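Dimethyladenosine transferase, putative (Plasmodium falciparum, PDB 2H1R) probably transfers methyl groups from S-adenosyl-L-methionine to N6 of adenines in ribosomal RNA. Local coordinates at residues 25-28 with 29-32; 55-58 with 59-63; 179-182 with 183-187. All blocks are in the same frame, centred on the assembly; numbering follows the deposited sequence.

Contact 1 (25-28 with 29-32)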
ATOM      1  N   LEU A  25      18.002  13.450  -5.040  1.00 32.14           N
ATOM      2  CA  LEU A  25      17.195  14.644  -5.084  1.00 30.68           C
ATOM      3  C   LEU A  25      18.073  15.843  -4.690  1.00 30.47           C
ATOM      4  O   LEU A  25      18.777  15.787  -3.685  1.00 29.31           O
ATOM      5  CB  LEU A  25      15.996  14.490  -4.140  1.00 31.01           C
ATOM      6  CG  LEU A  25      14.972  15.612  -4.069  1.00 31.24           C
ATOM      7  CD1 LEU A  25      14.302  15.738  -5.440  1.00 28.17           C
ATOM      8  CD2 LEU A  25      13.901  15.360  -3.004  1.00 29.93           C
ATOM      9  N   LYS A  26      18.076  16.895  -5.512  1.00 28.98           N
ATOM     10  CA  LYS A  26      18.772  18.130  -5.157  1.00 29.02           C
ATOM     11  C   LYS A  26      17.838  19.237  -5.553  1.00 28.79           C
ATOM     12  O   LYS A  26      17.898  19.765  -6.680  1.00 30.06           O
ATOM     13  CB  LYS A  26      20.152  18.280  -5.827  1.00 29.57           C
ATOM     14  CG  LYS A  26      21.101  19.428  -5.238  1.00 28.50           C
ATOM     15  CD  LYS A  26      20.352  20.770  -4.850  1.00 34.11           C
ATOM     16  CE  LYS A  26      21.133  22.116  -5.161  1.00 30.61           C
ATOM     17  NZ  LYS A  26      20.282  23.319  -5.506  1.00 15.60           N
ATOM     18  N   ASN A  27      16.946  19.556  -4.630  1.00 26.59           N
ATOM     19  CA  ASN A  27      15.988  20.614  -4.837  1.00 26.71           C
ATOM     20  C   ASN A  27      15.365  21.060  -3.501  1.00 26.23           C
ATOM     21  O   ASN A  27      14.431  20.410  -2.989  1.00 24.42           O
ATOM     22  CB  ASN A  27      14.894  20.166  -5.827  1.00 26.33           C
ATOM     23  CG  ASN A  27      14.010  21.316  -6.249  1.00 29.25           C
ATOM     24  OD1 ASN A  27      13.892  22.314  -5.520  1.00 28.40           O
ATOM     25  ND2 ASN A  27      13.413  21.211  -7.432  1.00 27.93           N
ATOM     26  N   PRO A  28      15.899  22.158  -2.914  1.00 25.86           N
ATOM     27  CA  PRO A  28      15.428  22.679  -1.610  1.00 25.85           C
ATOM     28  C   PRO A  28      13.933  22.874  -1.483  1.00 25.72           C
ATOM     29  O   PRO A  28      13.355  22.569  -0.429  1.00 26.00           O
ATOM     30  CB  PRO A  28      16.145  24.037  -1.519  1.00 25.71           C
ATOM     31  CG  PRO A  28      17.430  23.766  -2.204  1.00 26.52           C
ATOM     32  CD  PRO A  28      17.055  22.936  -3.408  1.00 25.24           C
ATOM     33  N   GLY A  29      13.304  23.385  -2.541  1.00 25.32           N
ATOM     34  CA  GLY A  29      11.877  23.626  -2.517  1.00 24.43           C
ATOM     35  C   GLY A  29      11.057  22.345  -2.424  1.00 24.15           C
ATOM     36  O   GLY A  29       9.988  22.340  -1.831  1.00 24.19           O
ATOM     37  N   ILE A  30      11.537  21.258  -3.025  1.00 23.42           N
ATOM     38  CA  ILE A  30      10.844  19.946  -2.871  1.00 23.15           C
ATOM     39  C   ILE A  30      10.983  19.403  -1.422  1.00 22.24           C
ATOM     40  O   ILE A  30      10.032  18.878  -0.838  1.00 20.92           O
ATOM     41  CB  ILE A  30      11.400  18.853  -3.889  1.00 23.25           C
ATOM     42  CG1 ILE A  30      11.344  19.329  -5.349  1.00 25.34           C
ATOM     43  CG2 ILE A  30      10.674  17.510  -3.754  1.00 21.93           C
ATOM     44  CD1 ILE A  30      10.016  19.754  -5.833  1.00 27.00           C
ATOM     45  N   LEU A  31      12.183  19.476  -0.862  1.00 22.60           N
ATOM     46  CA  LEU A  31      12.343  19.106   0.537  1.00 23.43           C
ATOM     47  C   LEU A  31      11.373  19.843   1.445  1.00 22.58           C
ATOM     48  O   LEU A  31      10.815  19.240   2.377  1.00 21.97           O
ATOM     49  CB  LEU A  31      13.773  19.327   1.014  1.00 23.87           C
ATOM     50  CG  LEU A  31      14.866  18.615   0.220  1.00 24.76           C
ATOM     51  CD1 LEU A  31      16.179  18.663   0.980  1.00 28.56           C
ATOM     52  CD2 LEU A  31      14.483  17.197   0.000  1.00 27.41           C
ATOM     53  N   ASP A  32      11.186  21.143   1.200  1.00 23.26           N
ATOM     54  CA  ASP A  32      10.216  21.938   1.964  1.00 24.91           C
ATOM     55  C   ASP A  32       8.797  21.393   1.869  1.00 23.71           C
ATOM     56  O   ASP A  32       8.054  21.386   2.849  1.00 23.83           O
ATOM     57  CB  ASP A  32      10.226  23.410   1.532  1.00 25.77           C
ATOM     58  CG  ASP A  32      11.390  24.188   2.123  1.00 32.29           C
ATOM     59  OD1 ASP A  32      12.088  23.654   3.018  1.00 36.44           O
ATOM     60  OD2 ASP A  32      11.606  25.344   1.682  1.00 38.40           O
TER
HETATM   61  O   HOH W   1      14.989  22.820   1.867  1.00 43.79           O
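N27 caps the N terminus of helix 28-38, and the evidence is the bond its side chain takes from G29. Among the polar contacts, OD1 of N27 accepts this weak bond from N of G29 at 3.2 Å, the N-H being bent to 127°. The placement follows from chi1 of -170°, which sets CG opposite the backbone N and beside the carbonyl carbon. Separately, the main-chain O of N27 serves as the first helical acceptor: it receives a much straighter bond from L31 N at 3.2 Å (167°) and a weak one from I30 N. One step on, D32 N donates to P28 O at 3.1 Å, and a water that donates to both P28 O and D32 OD1 spans the same turn. P28, with no N-H to give, occupies the first helical position.

Packing uses both branches of I30. Its CG1 sits over the face of the N27 amide, 3.4 Å from N27 CG, while its CG2 lies 3.9 Å from L25 CD2, where the two side chains cross at about a right angle. The same CD2 of L25 is 3.6 Å from L31 CD2, and there the leucines run past each other in opposite directions. L25 is a predicted S-adenosyl-L-methionine-binding residue, so this packing joins the probable cofactor pocket to the helix start.

Beyond the turn, N27 ND2 bonds S180 OG, D32 forms a salt bridge with K59 of helix 57-60, and L25 and I30 both rest on V176 of strand 168-176.

Contact 2 (55-58 with 59-63)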
ATOM      1  N   ASN A  55      20.526  15.606   3.065  1.00 26.45           N
ATOM      2  CA  ASN A  55      19.835  16.887   2.833  1.00 26.13           C
ATOM      3  C   ASN A  55      18.433  16.979   3.454  1.00 25.07           C
ATOM      4  O   ASN A  55      18.077  18.011   4.035  1.00 24.83           O
ATOM      5  CB  ASN A  55      19.744  17.178   1.324  1.00 28.26           C
ATOM      6  CG  ASN A  55      20.894  18.018   0.819  1.00 32.17           C
ATOM      7  OD1 ASN A  55      21.877  18.220   1.520  1.00 35.57           O
ATOM      8  ND2 ASN A  55      20.773  18.525  -0.421  1.00 38.00           N
ATOM      9  N   LEU A  56      17.647  15.905   3.343  1.00 23.60           N
ATOM     10  CA  LEU A  56      16.360  15.819   4.071  1.00 23.66           C
ATOM     11  C   LEU A  56      16.531  15.456   5.572  1.00 23.64           C
ATOM     12  O   LEU A  56      15.831  16.000   6.443  1.00 22.52           O
ATOM     13  CB  LEU A  56      15.414  14.817   3.399  1.00 23.74           C
ATOM     14  CG  LEU A  56      14.034  14.685   4.066  1.00 25.00           C
ATOM     15  CD1 LEU A  56      13.234  15.970   3.965  1.00 23.85           C
ATOM     16  CD2 LEU A  56      13.242  13.485   3.501  1.00 24.29           C
ATOM     17  N   THR A  57      17.469  14.570   5.863  1.00 22.92           N
ATOM     18  CA  THR A  57      17.774  14.182   7.258  1.00 25.11           C
ATOM     19  C   THR A  57      17.960  15.379   8.190  1.00 24.87           C
ATOM     20  O   THR A  57      17.347  15.446   9.273  1.00 25.47           O
ATOM     21  CB  THR A  57      19.028  13.305   7.340  1.00 25.23           C
ATOM     22  OG1 THR A  57      18.933  12.260   6.377  1.00 27.29           O
ATOM     23  CG2 THR A  57      19.146  12.644   8.739  1.00 26.97           C
ATOM     24  N   VAL A  58      18.788  16.330   7.771  1.00 24.24           N
ATOM     25  CA  VAL A  58      19.102  17.475   8.610  1.00 25.27           C
ATOM     26  C   VAL A  58      17.877  18.364   8.852  1.00 25.33           C
ATOM     27  O   VAL A  58      17.829  19.123   9.829  1.00 25.76           O
ATOM     28  CB  VAL A  58      20.333  18.271   8.075  1.00 25.68           C
ATOM     29  CG1 VAL A  58      21.578  17.352   8.011  1.00 27.30           C
ATOM     30  CG2 VAL A  58      20.063  18.932   6.709  1.00 25.93           C
ATOM     31  N   LYS A  59      16.869  18.247   7.981  1.00 24.16           N
ATOM     32  CA  LYS A  59      15.659  19.043   8.130  1.00 24.03           C
ATOM     33  C   LYS A  59      14.651  18.344   9.018  1.00 22.38           C
ATOM     34  O   LYS A  59      13.784  19.014   9.628  1.00 22.33           O
ATOM     35  CB  LYS A  59      15.009  19.346   6.765  1.00 24.00           C
ATOM     36  CG  LYS A  59      15.789  20.319   5.884  1.00 26.95           C
ATOM     37  CD  LYS A  59      15.201  20.370   4.475  1.00 28.38           C
ATOM     38  CE  LYS A  59      13.852  21.088   4.410  1.00 32.42           C
ATOM     39  NZ  LYS A  59      14.035  22.553   4.629  1.00 36.54           N
ATOM     40  N   LEU A  60      14.731  17.012   9.053  1.00 20.51           N
ATOM     41  CA  LEU A  60      13.860  16.162   9.905  1.00 22.15           C
ATOM     42  C   LEU A  60      14.222  16.185  11.401  1.00 21.91           C
ATOM     43  O   LEU A  60      13.356  16.224  12.258  1.00 22.10           O
ATOM     44  CB  LEU A  60      13.898  14.698   9.425  1.00 21.46           C
ATOM     45  CG  LEU A  60      13.300  14.383   8.031  1.00 22.52           C
ATOM     46  CD1 LEU A  60      13.720  12.982   7.647  1.00 21.14           C
ATOM     47  CD2 LEU A  60      11.791  14.515   8.038  1.00 21.83           C
ATOM     48  N   LEU A  61      15.508  16.127  11.673  1.00 21.58           N
ATOM     49  CA  LEU A  61      16.055  16.005  13.042  1.00 22.15           C
ATOM     50  C   LEU A  61      15.605  17.066  14.104  1.00 22.88           C
ATOM     51  O   LEU A  61      15.307  16.706  15.247  1.00 23.55           O
ATOM     52  CB  LEU A  61      17.577  15.894  12.953  1.00 21.91           C
ATOM     53  CG  LEU A  61      18.156  14.569  12.428  1.00 21.79           C
ATOM     54  CD1 LEU A  61      19.575  14.725  12.003  1.00 22.43           C
ATOM     55  CD2 LEU A  61      18.030  13.490  13.511  1.00 21.87           C
ATOM     56  N   PRO A  62      15.615  18.354  13.757  1.00 23.57           N
ATOM     57  CA  PRO A  62      15.072  19.374  14.682  1.00 24.24           C
ATOM     58  C   PRO A  62      13.547  19.312  14.846  1.00 24.69           C
ATOM     59  O   PRO A  62      13.015  19.898  15.795  1.00 24.18           O
ATOM     60  CB  PRO A  62      15.534  20.695  14.054  1.00 24.79           C
ATOM     61  CG  PRO A  62      15.674  20.354  12.580  1.00 24.51           C
ATOM     62  CD  PRO A  62      16.182  18.972  12.533  1.00 23.89           C
ATOM     63  N   LEU A  63      12.854  18.551  13.972  1.00 24.13           N
ATOM     64  CA  LEU A  63      11.398  18.411  14.043  1.00 24.51           C
ATOM     65  C   LEU A  63      10.950  17.211  14.833  1.00 23.85           C
ATOM     66  O   LEU A  63      10.023  17.311  15.648  1.00 25.64           O
ATOM     67  CB  LEU A  63      10.746  18.396  12.641  1.00 24.44           C
ATOM     68  CG  LEU A  63      11.046  19.600  11.774  1.00 25.27           C
ATOM     69  CD1 LEU A  63      10.512  19.333  10.372  1.00 28.71           C
ATOM     70  CD2 LEU A  63      10.450  20.903  12.332  1.00 28.56           C
TER
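L56 O receives two main-chain N-H groups, from K59 N at 2.9 Å and from L60 N at 3.0 Å. They reach it differently: L60 N lies nearly in line with the C=O bond (C=O...N 164°), whereas K59 N stands above the carbonyl plane. T57 O repeats the double acceptance one residue later, with a straighter bond from L61 N at 3.1 Å (158°) and a weak one from L60 N. Such paired i+3 and i+4 bonds are those of a short helical turn, and P62, which has no N-H, sets CD 3.2 Å from V58 O.

Packing follows the four-residue spacing. L56 CG lies 4.0 Å from L60 CD1, the two leucines meeting at a slant. Chi1 of -49° turns T57 CG2 away from the backbone N and brings it alongside L61 CD1, 3.9 Å away. T57 OG1 hydrogen-bonds E48. The aliphatic part of K59 passes N55 O, its CG 3.7 Å away.

The turn belongs to the Rossmann-like class I methyltransferase domain, in the beta-alpha-beta crossover between parallel strands 45-49 and 66-70. L56 and L60 pack on I35 of helix 28-38 and on strand 45-49, while T57, V58 and L61 face helix 74-86.

Contact 3 (179-182 with 183-187)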
ATOM      1  N   SER A 179      14.791  16.960 -13.690  1.00 26.64           N
ATOM      2  CA  SER A 179      15.882  17.981 -13.509  1.00 27.09           C
ATOM      3  C   SER A 179      16.201  18.241 -12.028  1.00 26.21           C
ATOM      4  O   SER A 179      17.248  18.823 -11.680  1.00 24.39           O
ATOM      5  CB  SER A 179      15.520  19.294 -14.186  1.00 27.69           C
ATOM      6  OG  SER A 179      14.257  19.733 -13.725  1.00 31.37           O
ATOM      7  N   SER A 180      15.270  17.819 -11.163  1.00 25.74           N
ATOM      8  CA  SER A 180      15.427  17.950  -9.690  1.00 26.76           C
ATOM      9  C   SER A 180      16.395  16.910  -9.110  1.00 26.61           C
ATOM     10  O   SER A 180      16.651  16.912  -7.908  1.00 27.07           O
ATOM     11  CB  SER A 180      14.056  17.823  -9.029  1.00 24.83           C
ATOM     12  OG  SER A 180      13.376  19.035  -9.212  1.00 27.07           O
ATOM     13  N   PHE A 181      16.939  16.037  -9.954  1.00 27.40           N
ATOM     14  CA  PHE A 181      17.871  14.982  -9.489  1.00 29.69           C
ATOM     15  C   PHE A 181      19.300  15.210  -9.999  1.00 31.61           C
ATOM     16  O   PHE A 181      19.496  15.675 -11.128  1.00 31.04           O
ATOM     17  CB  PHE A 181      17.364  13.579  -9.883  1.00 29.31           C
ATOM     18  CG  PHE A 181      16.017  13.227  -9.286  1.00 29.11           C
ATOM     19  CD1 PHE A 181      15.937  12.568  -8.069  1.00 30.71           C
ATOM     20  CD2 PHE A 181      14.829  13.579  -9.935  1.00 30.14           C
ATOM     21  CE1 PHE A 181      14.713  12.245  -7.510  1.00 30.28           C
ATOM     22  CE2 PHE A 181      13.585  13.271  -9.382  1.00 29.31           C
ATOM     23  CZ  PHE A 181      13.529  12.588  -8.158  1.00 30.27           C
ATOM     24  N   ASN A 182      20.280  14.872  -9.159  1.00 34.55           N
ATOM     25  CA  ASN A 182      21.697  14.912  -9.499  1.00 36.92           C
ATOM     26  C   ASN A 182      22.269  13.476  -9.529  1.00 38.26           C
ATOM     27  O   ASN A 182      22.343  12.810  -8.481  1.00 39.43           O
ATOM     28  CB  ASN A 182      22.436  15.790  -8.476  1.00 37.06           C
ATOM     29  CG  ASN A 182      23.964  15.709  -8.608  1.00 39.96           C
ATOM     30  OD1 ASN A 182      24.513  15.778  -9.715  1.00 41.86           O
ATOM     31  ND2 ASN A 182      24.653  15.568  -7.475  1.00 40.84           N
ATOM     32  N   PRO A 183      22.600  12.962 -10.726  1.00 39.11           N
ATOM     33  CA  PRO A 183      22.325  13.538 -12.035  1.00 39.34           C
ATOM     34  C   PRO A 183      20.900  13.181 -12.470  1.00 39.59           C
ATOM     35  O   PRO A 183      20.302  12.261 -11.890  1.00 39.10           O
ATOM     36  CB  PRO A 183      23.352  12.843 -12.939  1.00 40.13           C
ATOM     37  CG  PRO A 183      23.537  11.506 -12.330  1.00 39.91           C
ATOM     38  CD  PRO A 183      23.310  11.668 -10.837  1.00 39.69           C
ATOM     39  N   PRO A 184      20.341  13.917 -13.460  1.00 39.75           N
ATOM     40  CA  PRO A 184      18.972  13.637 -13.888  1.00 39.58           C
ATOM     41  C   PRO A 184      18.802  12.242 -14.466  1.00 40.13           C
ATOM     42  O   PRO A 184      19.657  11.801 -15.259  1.00 39.90           O
ATOM     43  CB  PRO A 184      18.722  14.688 -14.985  1.00 39.78           C
ATOM     44  CG  PRO A 184      19.686  15.757 -14.706  1.00 39.59           C
ATOM     45  CD  PRO A 184      20.904  15.070 -14.191  1.00 39.44           C
ATOM     46  N   PRO A 185      17.709  11.550 -14.068  1.00 40.51           N
ATOM     47  CA  PRO A 185      17.278  10.289 -14.653  1.00 40.76           C
ATOM     48  C   PRO A 185      16.503  10.499 -15.948  1.00 41.26           C
ATOM     49  O   PRO A 185      16.275  11.647 -16.369  1.00 40.93           O
ATOM     50  CB  PRO A 185      16.341   9.723 -13.575  1.00 40.99           C
ATOM     51  CG  PRO A 185      15.712  10.935 -12.994  1.00 40.60           C
ATOM     52  CD  PRO A 185      16.818  11.961 -12.963  1.00 40.53           C
ATOM     53  N   LYS A 186      16.088   9.396 -16.568  1.00 41.14           N
ATOM     54  CA  LYS A 186      15.298   9.457 -17.786  1.00 41.59           C
ATOM     55  C   LYS A 186      13.835   9.165 -17.458  1.00 41.14           C
ATOM     56  O   LYS A 186      13.116   8.554 -18.257  1.00 41.83           O
ATOM     57  CB  LYS A 186      15.848   8.467 -18.838  1.00 42.14           C
ATOM     58  CG  LYS A 186      17.259   8.805 -19.374  1.00 44.53           C
ATOM     59  CD  LYS A 186      17.332  10.218 -19.990  1.00 47.00           C
ATOM     60  CE  LYS A 186      17.508  10.212 -21.522  1.00 50.88           C
ATOM     61  NZ  LYS A 186      16.323   9.714 -22.293  1.00 51.92           N
ATOM     62  N   VAL A 187      13.429   9.574 -16.254  1.00 39.90           N
ATOM     63  CA  VAL A 187      12.089   9.351 -15.688  1.00 38.67           C
ATOM     64  C   VAL A 187      11.749  10.412 -14.608  1.00 37.28           C
ATOM     65  O   VAL A 187      12.630  10.905 -13.887  1.00 37.19           O
ATOM     66  CB  VAL A 187      11.892   7.905 -15.089  1.00 38.28           C
ATOM     67  CG1 VAL A 187      11.708   6.858 -16.179  1.00 40.02           C
ATOM     68  CG2 VAL A 187      13.029   7.505 -14.162  1.00 39.05           C
TER
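F181 and P183 are the main participants in a type VIb turn, residues 181-184, that leaves the short strand 181-182 through a cis peptide bond between N182 and P183. The run F181-N182-P183-P184-P185-K186-V187 fits the start of the FxPxPxVxS pattern, motif VIII of the KsgA/Dim1/Erm enzymes; in relatives its aromatic residue probably lies against the target adenine.

The cis bond is evident from the backbone: the CA atoms of N182 and P183 are just 3.0 Å apart, and P183 CD lies 2.8 Å from N182 O. With N182 at phi -113° and psi 110°, the chain folds back until the CA atoms of F181 and P184 are 4.7 Å apart. F181 O approaches P184 CD at 3.4 Å and P184 N at 3.0 Å, the latter without a hydrogen bond because the proline nitrogen has no hydrogen. A type VIb turn needs no such bond, and ring constraints and packing shape this one.

F181 carries the apolar part. Its side chain crosses P185 at about a right angle, and chi1 of -61° leaves CB and CD2 beside P185 CD, which approaches the ring obliquely, 4.0 Å from F181 CD2. The side chain also touches M139 of strand 135-141 and lies near L25, while P183 packs on H23; both L25 and H23 are predicted to bind S-adenosyl-L-methionine, so the turn borders the probable cofactor pocket. Main-chain bonds of N182 with L24 and S180 with K26 join 179-182 to the antiparallel strand 24-25. The tightest apolar approach is that of P185 CD to F181 CB, at 3.5 Å.

How the contacts relate
From the N terminus the three contacts follow in series, and none nests within or crosses another. Contact 1 closes the turn from strand 24-25 into helix 28-38; contact 2 closes the short helical turn between strands 45-49 and 66-70; contact 3 closes the proline turn between strands 181-182 and 189-196. Contact 1 is the middle member in space. Besides the salt bridge, L31 CD1 packs 3.7 Å from N55 O of contact 2, tying helix 28-38 to helix 57-60. Toward contact 3, L25 CD1 lies 3.6 Å from S180 O, within the two-stranded sheet of 24-25 and 181-182. Contacts 2 and 3 do not touch, their nearest atoms being about 9 Å apart.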